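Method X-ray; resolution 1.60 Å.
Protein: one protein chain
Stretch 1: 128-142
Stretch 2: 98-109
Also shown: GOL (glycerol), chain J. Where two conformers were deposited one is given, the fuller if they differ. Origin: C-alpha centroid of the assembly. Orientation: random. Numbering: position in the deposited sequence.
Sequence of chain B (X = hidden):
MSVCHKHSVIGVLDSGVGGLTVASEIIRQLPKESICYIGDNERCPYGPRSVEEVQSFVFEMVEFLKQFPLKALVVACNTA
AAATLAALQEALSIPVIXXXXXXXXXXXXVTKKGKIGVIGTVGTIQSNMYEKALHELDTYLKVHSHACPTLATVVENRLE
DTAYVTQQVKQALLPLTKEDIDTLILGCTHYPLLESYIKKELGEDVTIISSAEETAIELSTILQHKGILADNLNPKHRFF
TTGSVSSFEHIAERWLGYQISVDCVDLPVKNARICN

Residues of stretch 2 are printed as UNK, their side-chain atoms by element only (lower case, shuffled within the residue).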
# COMPACT_ATOMS: atom_id res chain seq x y z
N ASN B 128 21.82 -5.87 -3.88
CA ASN B 128 21.10 -6.72 -2.95
C ASN B 128 20.11 -5.92 -2.11
O ASN B 128 19.70 -6.35 -1.03
CB ASN B 128 22.05 -7.49 -2.03
CG ASN B 128 21.43 -8.81 -1.56
OD1 ASN B 128 20.75 -9.50 -2.35
ND2 ASN B 128 21.66 -9.17 -0.31
N MET B 129 19.69 -4.75 -2.60
CA MET B 129 18.76 -3.93 -1.83
C MET B 129 17.41 -4.59 -1.61
O MET B 129 16.78 -4.37 -0.57
CB MET B 129 18.57 -2.55 -2.47
CG MET B 129 17.63 -1.66 -1.66
SD MET B 129 17.57 0.07 -2.19
CE MET B 129 19.21 0.50 -1.82
N TYR B 130 16.94 -5.38 -2.57
CA TYR B 130 15.65 -6.04 -2.39
C TYR B 130 15.70 -7.03 -1.25
O TYR B 130 14.82 -7.01 -0.40
CB TYR B 130 15.19 -6.73 -3.67
CG TYR B 130 14.40 -5.78 -4.56
CD1 TYR B 130 13.09 -5.46 -4.24
CD2 TYR B 130 14.99 -5.21 -5.69
CE1 TYR B 130 12.35 -4.56 -5.06
CE2 TYR B 130 14.27 -4.33 -6.49
CZ TYR B 130 12.98 -4.01 -6.18
OH TYR B 130 12.31 -3.12 -7.00
N GLU B 131 16.73 -7.89 -1.20
CA GLU B 131 16.82 -8.84 -0.10
C GLU B 131 16.97 -8.09 1.22
O GLU B 131 16.32 -8.45 2.22
CB GLU B 131 18.02 -9.79 -0.29
CG GLU B 131 18.03 -10.88 0.78
CD GLU B 131 19.07 -11.95 0.55
OE1 GLU B 131 18.75 -13.13 0.81
OE2 GLU B 131 20.19 -11.63 0.11
N LYS B 132 17.79 -7.04 1.24
CA LYS B 132 17.97 -6.28 2.47
C LYS B 132 16.68 -5.61 2.92
O LYS B 132 16.36 -5.63 4.10
CB LYS B 132 19.08 -5.26 2.31
CG LYS B 132 20.44 -5.94 2.14
CD LYS B 132 21.57 -4.98 2.27
CE LYS B 132 21.63 -4.00 1.13
NZ LYS B 132 22.72 -2.99 1.40
N ALA B 133 15.93 -5.04 1.98
CA ALA B 133 14.67 -4.40 2.36
C ALA B 133 13.66 -5.40 2.88
O ALA B 133 12.94 -5.14 3.85
CB ALA B 133 14.08 -3.63 1.16
N LEU B 134 13.57 -6.53 2.19
CA LEU B 134 12.64 -7.56 2.60
C LEU B 134 12.98 -8.09 3.98
O LEU B 134 12.08 -8.22 4.82
CB LEU B 134 12.62 -8.70 1.58
CG LEU B 134 11.84 -8.35 0.29
CD1 LEU B 134 12.20 -9.31 -0.86
CD2 LEU B 134 10.35 -8.41 0.63
N HIS B 135 14.25 -8.36 4.23
CA HIS B 135 14.65 -8.90 5.53
C HIS B 135 14.54 -7.93 6.67
O HIS B 135 14.37 -8.35 7.81
CB HIS B 135 16.06 -9.50 5.44
CG HIS B 135 16.07 -10.82 4.76
ND1 HIS B 135 17.21 -11.36 4.19
CD2 HIS B 135 15.09 -11.72 4.53
CE1 HIS B 135 16.92 -12.52 3.64
NE2 HIS B 135 15.64 -12.77 3.83
N GLU B 136 14.58 -6.65 6.35
CA GLU B 136 14.41 -5.63 7.39
C GLU B 136 13.00 -5.76 7.94
O GLU B 136 12.78 -5.55 9.13
CB GLU B 136 14.62 -4.24 6.81
CG GLU B 136 14.63 -3.15 7.87
CD GLU B 136 15.02 -1.79 7.31
OE1 GLU B 136 15.21 -0.84 8.12
OE2 GLU B 136 15.14 -1.65 6.08
N LEU B 137 12.03 -6.08 7.09
CA LEU B 137 10.66 -6.22 7.57
C LEU B 137 10.38 -7.62 8.10
O LEU B 137 9.59 -7.79 9.03
CB LEU B 137 9.68 -5.89 6.43
CG LEU B 137 9.72 -4.41 6.01
CD1 LEU B 137 9.02 -4.27 4.67
CD2 LEU B 137 9.05 -3.54 7.05
N ASP B 138 10.98 -8.64 7.50
CA ASP B 138 10.74 -10.02 7.93
C ASP B 138 11.97 -10.84 7.60
O ASP B 138 12.24 -11.15 6.44
CB ASP B 138 9.53 -10.61 7.18
CG ASP B 138 9.13 -12.02 7.69
OD1 ASP B 138 8.11 -12.56 7.18
OD2 ASP B 138 9.82 -12.59 8.59
N THR B 139 12.72 -11.17 8.64
CA THR B 139 13.94 -11.94 8.48
C THR B 139 13.71 -13.34 7.89
O THR B 139 14.60 -13.87 7.22
CB THR B 139 14.62 -12.04 9.86
OG1 THR B 139 15.10 -10.75 10.23
CG2 THR B 139 15.79 -13.03 9.84
N TYR B 140 12.53 -13.91 8.13
CA TYR B 140 12.22 -15.27 7.68
C TYR B 140 11.54 -15.39 6.32
O TYR B 140 10.53 -16.11 6.15
CB TYR B 140 11.38 -15.98 8.75
CG TYR B 140 11.99 -15.83 10.13
CD1 TYR B 140 11.37 -15.03 11.09
CD2 TYR B 140 13.18 -16.47 10.46
CE1 TYR B 140 11.93 -14.87 12.37
CE2 TYR B 140 13.75 -16.32 11.73
CZ TYR B 140 13.12 -15.51 12.67
OH TYR B 140 13.66 -15.36 13.93
N LEU B 141 12.08 -14.66 5.35
CA LEU B 141 11.58 -14.74 3.99
C LEU B 141 12.72 -15.29 3.16
O LEU B 141 13.88 -15.08 3.48
CB LEU B 141 11.24 -13.34 3.47
CG LEU B 141 10.06 -12.61 4.10
CD1 LEU B 141 10.09 -11.14 3.66
CD2 LEU B 141 8.73 -13.28 3.68
N LYS B 142 12.38 -16.03 2.11
CA LYS B 142 13.38 -16.56 1.20
C LYS B 142 13.25 -15.67 -0.04
O LYS B 142 12.15 -15.55 -0.61
CB LYS B 142 13.06 -18.01 0.83
CG LYS B 142 14.12 -18.64 -0.06
CD LYS B 142 15.50 -18.56 0.58
CE LYS B 142 16.53 -19.35 -0.24
NZ LYS B 142 17.93 -19.17 0.22
N UNK B 98 11.63 5.89 -3.06
CA UNK B 98 12.26 5.07 -4.09
C UNK B 98 11.28 3.99 -4.50
O UNK B 98 10.26 3.76 -3.83
N UNK B 99 11.60 3.30 -5.58
CA UNK B 99 10.69 2.27 -6.11
C UNK B 99 10.93 0.87 -5.55
O UNK B 99 10.11 -0.03 -5.78
c UNK B 99 12.19 2.21 -8.18
c UNK B 99 10.75 2.19 -7.66
c UNK B 99 9.99 3.37 -8.26
N UNK B 100 12.02 0.70 -4.81
CA UNK B 100 12.35 -0.63 -4.27
C UNK B 100 11.56 -1.02 -3.02
O UNK B 100 10.91 -2.07 -3.02
c UNK B 100 16.12 -0.65 -5.23
c UNK B 100 14.62 -0.61 -5.34
c UNK B 100 14.25 -2.03 -3.24
c UNK B 100 13.88 -0.72 -4.00
N UNK B 101 11.57 -0.18 -1.99
CA UNK B 101 10.86 -0.50 -0.76
C UNK B 101 9.36 -0.70 -0.93
O UNK B 101 8.78 -1.59 -0.30
c UNK B 101 13.17 -0.11 1.88
c UNK B 101 14.80 0.73 0.69
c UNK B 101 11.19 0.54 0.32
n UNK B 101 14.53 0.07 1.80
n UNK B 101 13.66 0.99 0.06
c UNK B 101 12.62 0.47 0.79
N UNK B 102 8.70 0.12 -1.76
CA UNK B 102 7.26 -0.09 -1.93
C UNK B 102 6.98 -1.47 -2.53
O UNK B 102 6.00 -2.12 -2.15
c UNK B 102 6.83 1.04 -2.89
c UNK B 102 9.13 1.39 -2.38
c UNK B 102 7.77 2.13 -2.52
N UNK B 103 7.84 -1.92 -3.44
CA UNK B 103 7.67 -3.24 -4.05
C UNK B 103 7.89 -4.36 -3.03
O UNK B 103 7.13 -5.33 -3.01
N UNK B 104 8.92 -4.22 -2.20
CA UNK B 104 9.19 -5.21 -1.15
C UNK B 104 8.00 -5.28 -0.18
O UNK B 104 7.55 -6.37 0.19
c UNK B 104 10.46 -4.85 -0.37
N UNK B 105 7.49 -4.12 0.21
CA UNK B 105 6.37 -4.07 1.15
C UNK B 105 5.14 -4.79 0.58
O UNK B 105 4.44 -5.55 1.28
c UNK B 105 6.05 -2.60 1.47
n UNK B 105 7.51 -0.64 4.51
c UNK B 105 7.27 0.09 3.41
n UNK B 105 6.13 -0.03 2.73
c UNK B 105 5.02 -0.94 3.05
c UNK B 105 5.38 -2.43 2.83
n UNK B 105 8.21 0.94 2.98
N UNK B 106 4.84 -4.54 -0.69
CA UNK B 106 3.71 -5.17 -1.32
C UNK B 106 3.92 -6.69 -1.44
O UNK B 106 2.96 -7.48 -1.35
c UNK B 106 3.47 -4.53 -2.72
N UNK B 107 5.17 -7.10 -1.66
CA UNK B 107 5.47 -8.53 -1.78
C UNK B 107 5.14 -9.23 -0.46
O UNK B 107 4.59 -10.34 -0.46
c UNK B 107 6.96 -8.71 -2.14
N UNK B 108 5.48 -8.60 0.66
CA UNK B 108 5.19 -9.17 1.98
C UNK B 108 3.67 -9.28 2.16
O UNK B 108 3.15 -10.24 2.74
c UNK B 108 5.28 -8.66 4.48
c UNK B 108 7.35 -8.53 3.07
c UNK B 108 5.83 -8.30 3.10
c UNK B 108 8.13 -7.67 4.04
N UNK B 109 2.93 -8.29 1.65
CA UNK B 109 1.48 -8.32 1.77
C UNK B 109 0.83 -9.47 0.98
O UNK B 109 -0.11 -10.12 1.46
c UNK B 109 -1.14 -5.62 0.75
n UNK B 109 -2.85 -4.90 -0.87
c UNK B 109 -2.60 -5.75 0.34
c UNK B 109 -0.62 -6.92 1.36
c UNK B 109 0.91 -6.97 1.31
C1 GOL J . 17.51 -1.40 4.12
O1 GOL J . 16.18 -1.44 3.60
C2 GOL J . 18.51 -1.15 3.00
O2 GOL J . 18.19 0.08 2.34
C3 GOL J . 19.93 -1.10 3.58
O3 GOL J . 20.89 -0.86 2.55
O HOH W 1 9.84 -2.61 -6.42

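Position 98 has no side-chain atoms and lies out of reach of stretch 1: Gly 98. Position 99 carries three carbons, one bearing the other two, the beta-branched fork of Val 99. Its backbone does the work here: a water donates to Val 99 O at 2.7 Å and lies 2.6 Å from Tyr 130 OH, bridging the two stretches.

Position 100 has four carbons, forked at the first, with one arm two carbons long. The short arm sits over the face of the Tyr 130 ring and the long arm ends near Met 129. This is Ile 100; its CG2 is 3.6 Å from the Tyr 130 ring centroid, nearly along the normal, and its CD1 is 3.4 Å from Met 129 SD. One fork thus serves two neighbours.

Position 101 shows one carbon, then a five-membered ring of three carbons and two nitrogens: His 101. CA-to-CB points away, yet the ring returns, bringing CD2 within 3.7 Å of Ala 133 CB. Its NE2 donates to glycerol O1 at 2.9 Å, and that O1 donates to Glu 136 OE2 at 2.7 Å, so a probable crystallisation additive links the helices at their edge.

At position 102 three carbons close a ring onto the backbone nitrogen, pointing away: Pro 102. Position 103 has none, Gly 103; an ideal CB there would lie 3.9 Å from Tyr 130 CE1.

Position 104 has one carbon, directed at stretch 1: Ala 104. Its CB lies 4.1 Å from Ala 133 CB and 3.7 Å from Leu 134 CD2. Position 105 has three carbons, a nitrogen, then a carbon carrying two more nitrogens, Arg 105; its NH1 comes 3.9 Å from Leu 137 CD1, while the guanidinium is hydrogen-bonded elsewhere in the structure.

Positions 106 and 107 have one carbon each, the first out of reach, the second 4.4 Å from Leu 134 CD2 at its CB: Ala 106 and Ala 107. Position 108 repeats the four-carbon fork among three leucines. It is Ile 108, with CD1 3.4 Å from Leu 137 CB and CG1 3.8 Å from Leu 141 CD1. Position 109, four carbons in a row ending in nitrogen, is Lys 109, out of reach.

The rule is small in the middle, large at the ends. Ala 104 meets Ala 133 where helix axes crossing at -52° approach to 9.1 Å, while Ile 100 and Ile 108, one turn before and after, fill the flanks. No direct hydrogen bond joins the stretches; apolar packing dominates the 653 Å² buried.

Stretch 2, residues 98-109: GVIHPGARAAIK
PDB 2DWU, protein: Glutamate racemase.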